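Local coordinates for protein putative mandelate racemase/muconate lactonizing enzyme (Bordetella bronchiseptica, PDB 3DDM) that belongs to the mandelate racemase/muconate lactonizing enzyme family of the enolase superfamily, its exact function unassigned, at residues H68-L77 and E109-L120. The protein carries 1 engineered substitution. Sequence-based numbering, arbitrary orientation.
Sequences HRARLVETVL and EPGPLAQAIAGL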
ATOM      1  N   HIS A  68      -3.742   3.190  11.305  1.00 37.97           N
ATOM      2  CA  HIS A  68      -4.346   2.473  10.195  1.00 36.58           C
ATOM      3  C   HIS A  68      -4.085   0.970  10.308  1.00 37.55           C
ATOM      4  O   HIS A  68      -4.970   0.146  10.068  1.00 36.53           O
ATOM      5  CB  HIS A  68      -3.782   2.996   8.869  1.00 35.92           C
ATOM      6  CG  HIS A  68      -4.368   2.331   7.666  1.00 35.71           C
ATOM      7  ND1 HIS A  68      -5.720   2.352   7.390  1.00 36.46           N
ATOM      8  CD2 HIS A  68      -3.794   1.596   6.684  1.00 34.88           C
ATOM      9  CE1 HIS A  68      -5.953   1.656   6.291  1.00 34.54           C
ATOM     10  NE2 HIS A  68      -4.801   1.187   5.843  1.00 35.04           N
ATOM     11  N   ARG A  69      -2.857   0.620  10.675  1.00 37.62           N
ATOM     12  CA  ARG A  69      -2.472  -0.772  10.793  1.00 37.49           C
ATOM     13  C   ARG A  69      -3.205  -1.478  11.918  1.00 37.82           C
ATOM     14  O   ARG A  69      -3.608  -2.630  11.774  1.00 37.38           O
ATOM     15  CB  ARG A  69      -0.962  -0.861  10.961  1.00 36.90           C
ATOM     16  CG  ARG A  69      -0.238  -0.500   9.673  1.00 36.04           C
ATOM     17  CD  ARG A  69       1.239  -0.208   9.882  1.00 36.85           C
ATOM     18  NE  ARG A  69       1.943  -0.202   8.607  1.00 36.66           N
ATOM     19  CZ  ARG A  69       1.696   0.647   7.618  1.00 37.37           C
ATOM     20  NH1 ARG A  69       0.759   1.581   7.749  1.00 37.61           N
ATOM     21  NH2 ARG A  69       2.374   0.550   6.484  1.00 38.48           N
ATOM     22  N   ALA A  70      -3.392  -0.783  13.034  1.00 39.07           N
ATOM     23  CA  ALA A  70      -4.116  -1.359  14.156  1.00 39.06           C
ATOM     24  C   ALA A  70      -5.570  -1.536  13.725  1.00 40.04           C
ATOM     25  O   ALA A  70      -6.193  -2.541  14.051  1.00 42.45           O
ATOM     26  CB  ALA A  70      -4.022  -0.453  15.366  1.00 38.97           C
ATOM     27  N   ARG A  71      -6.107  -0.574  12.977  1.00 40.61           N
ATOM     28  CA  ARG A  71      -7.483  -0.680  12.500  1.00 42.65           C
ATOM     29  C   ARG A  71      -7.621  -1.893  11.591  1.00 43.67           C
ATOM     30  O   ARG A  71      -8.585  -2.652  11.701  1.00 44.22           O
ATOM     31  CB  ARG A  71      -7.913   0.573  11.730  1.00 45.22           C
ATOM     32  CG  ARG A  71      -8.219   1.785  12.597  1.00 50.03           C
ATOM     33  CD  ARG A  71      -9.319   1.481  13.625  1.00 58.00           C
ATOM     34  NE  ARG A  71     -10.688   1.519  13.084  1.00 62.16           N
ATOM     35  CZ  ARG A  71     -11.762   1.039  13.718  1.00 62.79           C
ATOM     36  NH1 ARG A  71     -11.642   0.472  14.919  1.00 61.98           N
ATOM     37  NH2 ARG A  71     -12.963   1.134  13.156  1.00 62.13           N
ATOM     38  N   LEU A  72      -6.661  -2.076  10.688  1.00 44.15           N
ATOM     39  CA  LEU A  72      -6.698  -3.218   9.778  1.00 44.68           C
ATOM     40  C   LEU A  72      -6.796  -4.526  10.546  1.00 45.31           C
ATOM     41  O   LEU A  72      -7.571  -5.416  10.175  1.00 44.22           O
ATOM     42  CB  LEU A  72      -5.449  -3.257   8.890  1.00 44.35           C
ATOM     43  CG  LEU A  72      -5.441  -2.315   7.681  1.00 44.86           C
ATOM     44  CD1 LEU A  72      -4.162  -2.522   6.891  1.00 43.62           C
ATOM     45  CD2 LEU A  72      -6.656  -2.582   6.809  1.00 42.78           C
ATOM     46  N   VAL A  73      -6.007  -4.635  11.615  1.00 45.13           N
ATOM     47  CA  VAL A  73      -5.997  -5.839  12.437  1.00 45.27           C
ATOM     48  C   VAL A  73      -7.353  -6.103  13.088  1.00 45.66           C
ATOM     49  O   VAL A  73      -7.844  -7.234  13.073  1.00 44.84           O
ATOM     50  CB  VAL A  73      -4.911  -5.755  13.537  1.00 44.59           C
ATOM     51  CG1 VAL A  73      -5.084  -6.887  14.551  1.00 42.07           C
ATOM     52  CG2 VAL A  73      -3.545  -5.835  12.902  1.00 43.61           C
ATOM     53  N   GLU A  74      -7.962  -5.061  13.642  1.00 45.72           N
ATOM     54  CA  GLU A  74      -9.252  -5.216  14.305  1.00 47.59           C
ATOM     55  C   GLU A  74     -10.472  -5.255  13.373  1.00 48.06           C
ATOM     56  O   GLU A  74     -11.424  -5.980  13.642  1.00 49.15           O
ATOM     57  CB  GLU A  74      -9.432  -4.120  15.368  1.00 47.77           C
ATOM     58  CG  GLU A  74      -8.370  -4.160  16.474  1.00 52.06           C
ATOM     59  CD  GLU A  74      -8.593  -3.130  17.591  1.00 54.81           C
ATOM     60  OE1 GLU A  74      -8.826  -1.938  17.277  1.00 57.34           O
ATOM     61  OE2 GLU A  74      -8.517  -3.511  18.784  1.00 52.43           O
ATOM     62  N   THR A  75     -10.453  -4.508  12.274  1.00 48.29           N
ATOM     63  CA  THR A  75     -11.607  -4.497  11.371  1.00 48.36           C
ATOM     64  C   THR A  75     -11.564  -5.461  10.185  1.00 47.29           C
ATOM     65  O   THR A  75     -12.606  -5.787   9.626  1.00 47.45           O
ATOM     66  CB  THR A  75     -11.873  -3.080  10.797  1.00 49.43           C
ATOM     67  OG1 THR A  75     -10.833  -2.730   9.879  1.00 51.99           O
ATOM     68  CG2 THR A  75     -11.913  -2.045  11.912  1.00 50.80           C
ATOM     69  N   VAL A  76     -10.383  -5.928   9.799  1.00 46.23           N
ATOM     70  CA  VAL A  76     -10.287  -6.825   8.653  1.00 44.34           C
ATOM     71  C   VAL A  76      -9.739  -8.218   8.940  1.00 46.42           C
ATOM     72  O   VAL A  76     -10.328  -9.220   8.530  1.00 47.23           O
ATOM     73  CB  VAL A  76      -9.440  -6.176   7.543  1.00 42.97           C
ATOM     74  CG1 VAL A  76      -9.063  -7.201   6.481  1.00 38.73           C
ATOM     75  CG2 VAL A  76     -10.215  -5.026   6.933  1.00 39.80           C
ATOM     76  N   LEU A  77      -8.612  -8.290   9.635  1.00 46.59           N
ATOM     77  CA  LEU A  77      -8.005  -9.577   9.935  1.00 46.29           C
ATOM     78  C   LEU A  77      -8.642 -10.299  11.117  1.00 46.29           C
ATOM     79  O   LEU A  77      -8.738 -11.519  11.109  1.00 47.25           O
ATOM     80  CB  LEU A  77      -6.515  -9.390  10.203  1.00 46.78           C
ATOM     81  CG  LEU A  77      -5.723  -8.675   9.113  1.00 47.50           C
ATOM     82  CD1 LEU A  77      -4.384  -8.264   9.681  1.00 49.25           C
ATOM     83  CD2 LEU A  77      -5.557  -9.569   7.901  1.00 46.53           C
ATOM     84  N   GLU A 109      -2.659  -1.706  -0.872  1.00 38.77           N
ATOM     85  CA  GLU A 109      -2.087  -1.785   0.470  1.00 38.18           C
ATOM     86  C   GLU A 109      -1.461  -3.159   0.739  1.00 36.46           C
ATOM     87  O   GLU A 109      -1.761  -3.804   1.734  1.00 36.52           O
ATOM     88  CB  GLU A 109      -3.153  -1.476   1.525  1.00 37.36           C
ATOM     89  CG  GLU A 109      -3.619  -0.025   1.504  1.00 43.17           C
ATOM     90  CD  GLU A 109      -4.543   0.340   2.667  1.00 44.92           C
ATOM     91  OE1 GLU A 109      -4.406  -0.271   3.747  1.00 45.66           O
ATOM     92  OE2 GLU A 109      -5.389   1.253   2.506  1.00 44.70           O
ATOM     93  N   PRO A 110      -0.572  -3.623  -0.154  1.00 35.63           N
ATOM     94  CA  PRO A 110       0.032  -4.932   0.099  1.00 36.21           C
ATOM     95  C   PRO A 110       0.902  -4.875   1.350  1.00 37.61           C
ATOM     96  O   PRO A 110       1.100  -5.889   2.030  1.00 39.50           O
ATOM     97  CB  PRO A 110       0.851  -5.177  -1.161  1.00 33.56           C
ATOM     98  CG  PRO A 110       1.295  -3.792  -1.535  1.00 33.17           C
ATOM     99  CD  PRO A 110       0.031  -2.985  -1.341  1.00 33.95           C
ATOM    100  N   GLY A 111       1.409  -3.677   1.640  1.00 36.94           N
ATOM    101  CA  GLY A 111       2.263  -3.458   2.799  1.00 36.53           C
ATOM    102  C   GLY A 111       1.526  -3.466   4.129  1.00 36.83           C
ATOM    103  O   GLY A 111       1.789  -4.320   4.973  1.00 36.31           O
ATOM    104  N   PRO A 112       0.607  -2.516   4.358  1.00 36.61           N
ATOM    105  CA  PRO A 112      -0.138  -2.474   5.619  1.00 37.12           C
ATOM    106  C   PRO A 112      -0.723  -3.841   5.974  1.00 38.46           C
ATOM    107  O   PRO A 112      -0.605  -4.306   7.113  1.00 39.42           O
ATOM    108  CB  PRO A 112      -1.221  -1.441   5.337  1.00 36.68           C
ATOM    109  CG  PRO A 112      -0.513  -0.485   4.443  1.00 36.56           C
ATOM    110  CD  PRO A 112       0.217  -1.395   3.484  1.00 35.43           C
ATOM    111  N   LEU A 113      -1.351  -4.485   4.995  1.00 38.61           N
ATOM    112  CA  LEU A 113      -1.942  -5.801   5.210  1.00 37.34           C
ATOM    113  C   LEU A 113      -0.898  -6.865   5.550  1.00 36.66           C
ATOM    114  O   LEU A 113      -1.099  -7.653   6.470  1.00 38.68           O
ATOM    115  CB  LEU A 113      -2.726  -6.229   3.972  1.00 37.50           C
ATOM    116  CG  LEU A 113      -4.073  -5.550   3.744  1.00 37.22           C
ATOM    117  CD1 LEU A 113      -4.484  -5.743   2.290  1.00 37.03           C
ATOM    118  CD2 LEU A 113      -5.112  -6.118   4.704  1.00 35.26           C
ATOM    119  N   ALA A 114       0.207  -6.905   4.814  1.00 34.62           N
ATOM    120  CA  ALA A 114       1.240  -7.900   5.103  1.00 33.57           C
ATOM    121  C   ALA A 114       1.762  -7.716   6.524  1.00 34.55           C
ATOM    122  O   ALA A 114       1.947  -8.687   7.273  1.00 34.46           O
ATOM    123  CB  ALA A 114       2.378  -7.776   4.127  1.00 27.73           C
ATOM    124  N   GLN A 115       1.989  -6.456   6.881  1.00 34.51           N
ATOM    125  CA  GLN A 115       2.497  -6.084   8.185  1.00 34.50           C
ATOM    126  C   GLN A 115       1.536  -6.503   9.298  1.00 36.38           C
ATOM    127  O   GLN A 115       1.940  -7.122  10.300  1.00 36.95           O
ATOM    128  CB  GLN A 115       2.756  -4.575   8.207  1.00 35.21           C
ATOM    129  CG  GLN A 115       4.053  -4.175   7.498  1.00 34.96           C
ATOM    130  CD  GLN A 115       3.911  -2.956   6.587  1.00 34.93           C
ATOM    131  OE1 GLN A 115       3.327  -1.939   6.961  1.00 36.42           O
ATOM    132  NE2 GLN A 115       4.466  -3.055   5.391  1.00 32.22           N
ATOM    133  N   ALA A 116       0.261  -6.179   9.128  1.00 36.04           N
ATOM    134  CA  ALA A 116      -0.718  -6.566  10.130  1.00 36.20           C
ATOM    135  C   ALA A 116      -0.737  -8.092  10.219  1.00 36.14           C
ATOM    136  O   ALA A 116      -0.795  -8.653  11.311  1.00 38.37           O
ATOM    137  CB  ALA A 116      -2.094  -6.037   9.756  1.00 35.65           C
ATOM    138  N   ILE A 117      -0.673  -8.762   9.071  1.00 34.72           N
ATOM    139  CA  ILE A 117      -0.691 -10.217   9.052  1.00 35.05           C
ATOM    140  C   ILE A 117       0.545 -10.768   9.759  1.00 36.44           C
ATOM    141  O   ILE A 117       0.439 -11.676  10.573  1.00 36.89           O
ATOM    142  CB  ILE A 117      -0.788 -10.760   7.593  1.00 34.18           C
ATOM    143  CG1 ILE A 117      -2.197 -10.493   7.038  1.00 35.30           C
ATOM    144  CG2 ILE A 117      -0.510 -12.250   7.552  1.00 31.17           C
ATOM    145  CD1 ILE A 117      -2.465 -11.066   5.632  1.00 31.45           C
ATOM    146  N   ALA A 118       1.714 -10.211   9.470  1.00 38.83           N
ATOM    147  CA  ALA A 118       2.946 -10.674  10.115  1.00 40.51           C
ATOM    148  C   ALA A 118       2.854 -10.535  11.645  1.00 41.57           C
ATOM    149  O   ALA A 118       3.243 -11.441  12.382  1.00 42.10           O
ATOM    150  CB  ALA A 118       4.150  -9.886   9.580  1.00 41.31           C
ATOM    151  N   GLY A 119       2.344  -9.400  12.117  1.00 41.62           N
ATOM    152  CA  GLY A 119       2.202  -9.205  13.545  1.00 42.13           C
ATOM    153  C   GLY A 119       1.309 -10.264  14.185  1.00 43.57           C
ATOM    154  O   GLY A 119       1.610 -10.760  15.280  1.00 43.69           O
ATOM    155  N   LEU A 120       0.209 -10.614  13.517  1.00 42.69           N
ATOM    156  CA  LEU A 120      -0.708 -11.626  14.039  1.00 40.73           C
ATOM    157  C   LEU A 120      -0.103 -13.025  14.011  1.00 42.00           C
ATOM    158  O   LEU A 120      -0.465 -13.875  14.837  1.00 43.20           O
ATOM    159  CB  LEU A 120      -2.026 -11.614  13.263  1.00 38.88           C
ATOM    160  CG  LEU A 120      -2.970 -10.480  13.669  1.00 38.71           C
ATOM    161  CD1 LEU A 120      -4.213 -10.471  12.792  1.00 37.56           C
ATOM    162  CD2 LEU A 120      -3.348 -10.659  15.127  1.00 37.13           C
TER
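Arg-69 grips Gln-115 side-on, NE (2.8 Å) and NH2 (2.7 Å) both donating to OE1. Guanidinium and amide are nearly coplanar, 18° apart; both donors sit in the carbonyl plane, OE1 lies slightly out of the guanidinium plane, and sharing one acceptor bends each bond. Arginine suits because NE-H and one NH2 hydrogen lie on the same side and converge on one oxygen; its extended chain reaches past Pro-112, whose CG lies over a guanidinium face, 3.7 Å from NH2. His-68 offers an N-H in its ring plane: NE2 bonds almost straight (177°) to Glu-109 OE1 at 2.6 Å, on the syn side but well out of the carboxylate plane. Glu-109 also N-caps helix 110-131. In this N-terminal capping domain of the enolase fold, segments 68-77 and 110-120 cross at -70°. The single methyl of Ala-116, CB 3.5 Å from Val-73 CG2, lets the backbones approach, the CA atoms of these two residues 5.8 Å apart. Leu-72 CD1 packs on Pro-112 CB, while Leu-77 sets CD2 against Ile-117 CG1 and CB against Leu-120 CD1 (3.6 Å each). Val-15 touches Val-73 and Leu-120. Gly-65 O accepts a hydrogen bond from Arg-69 NH1, and Arg-69 NH2 salt-bridges Glu-109 OE2 of the second subunit, whose His-68 stacks on this chain's.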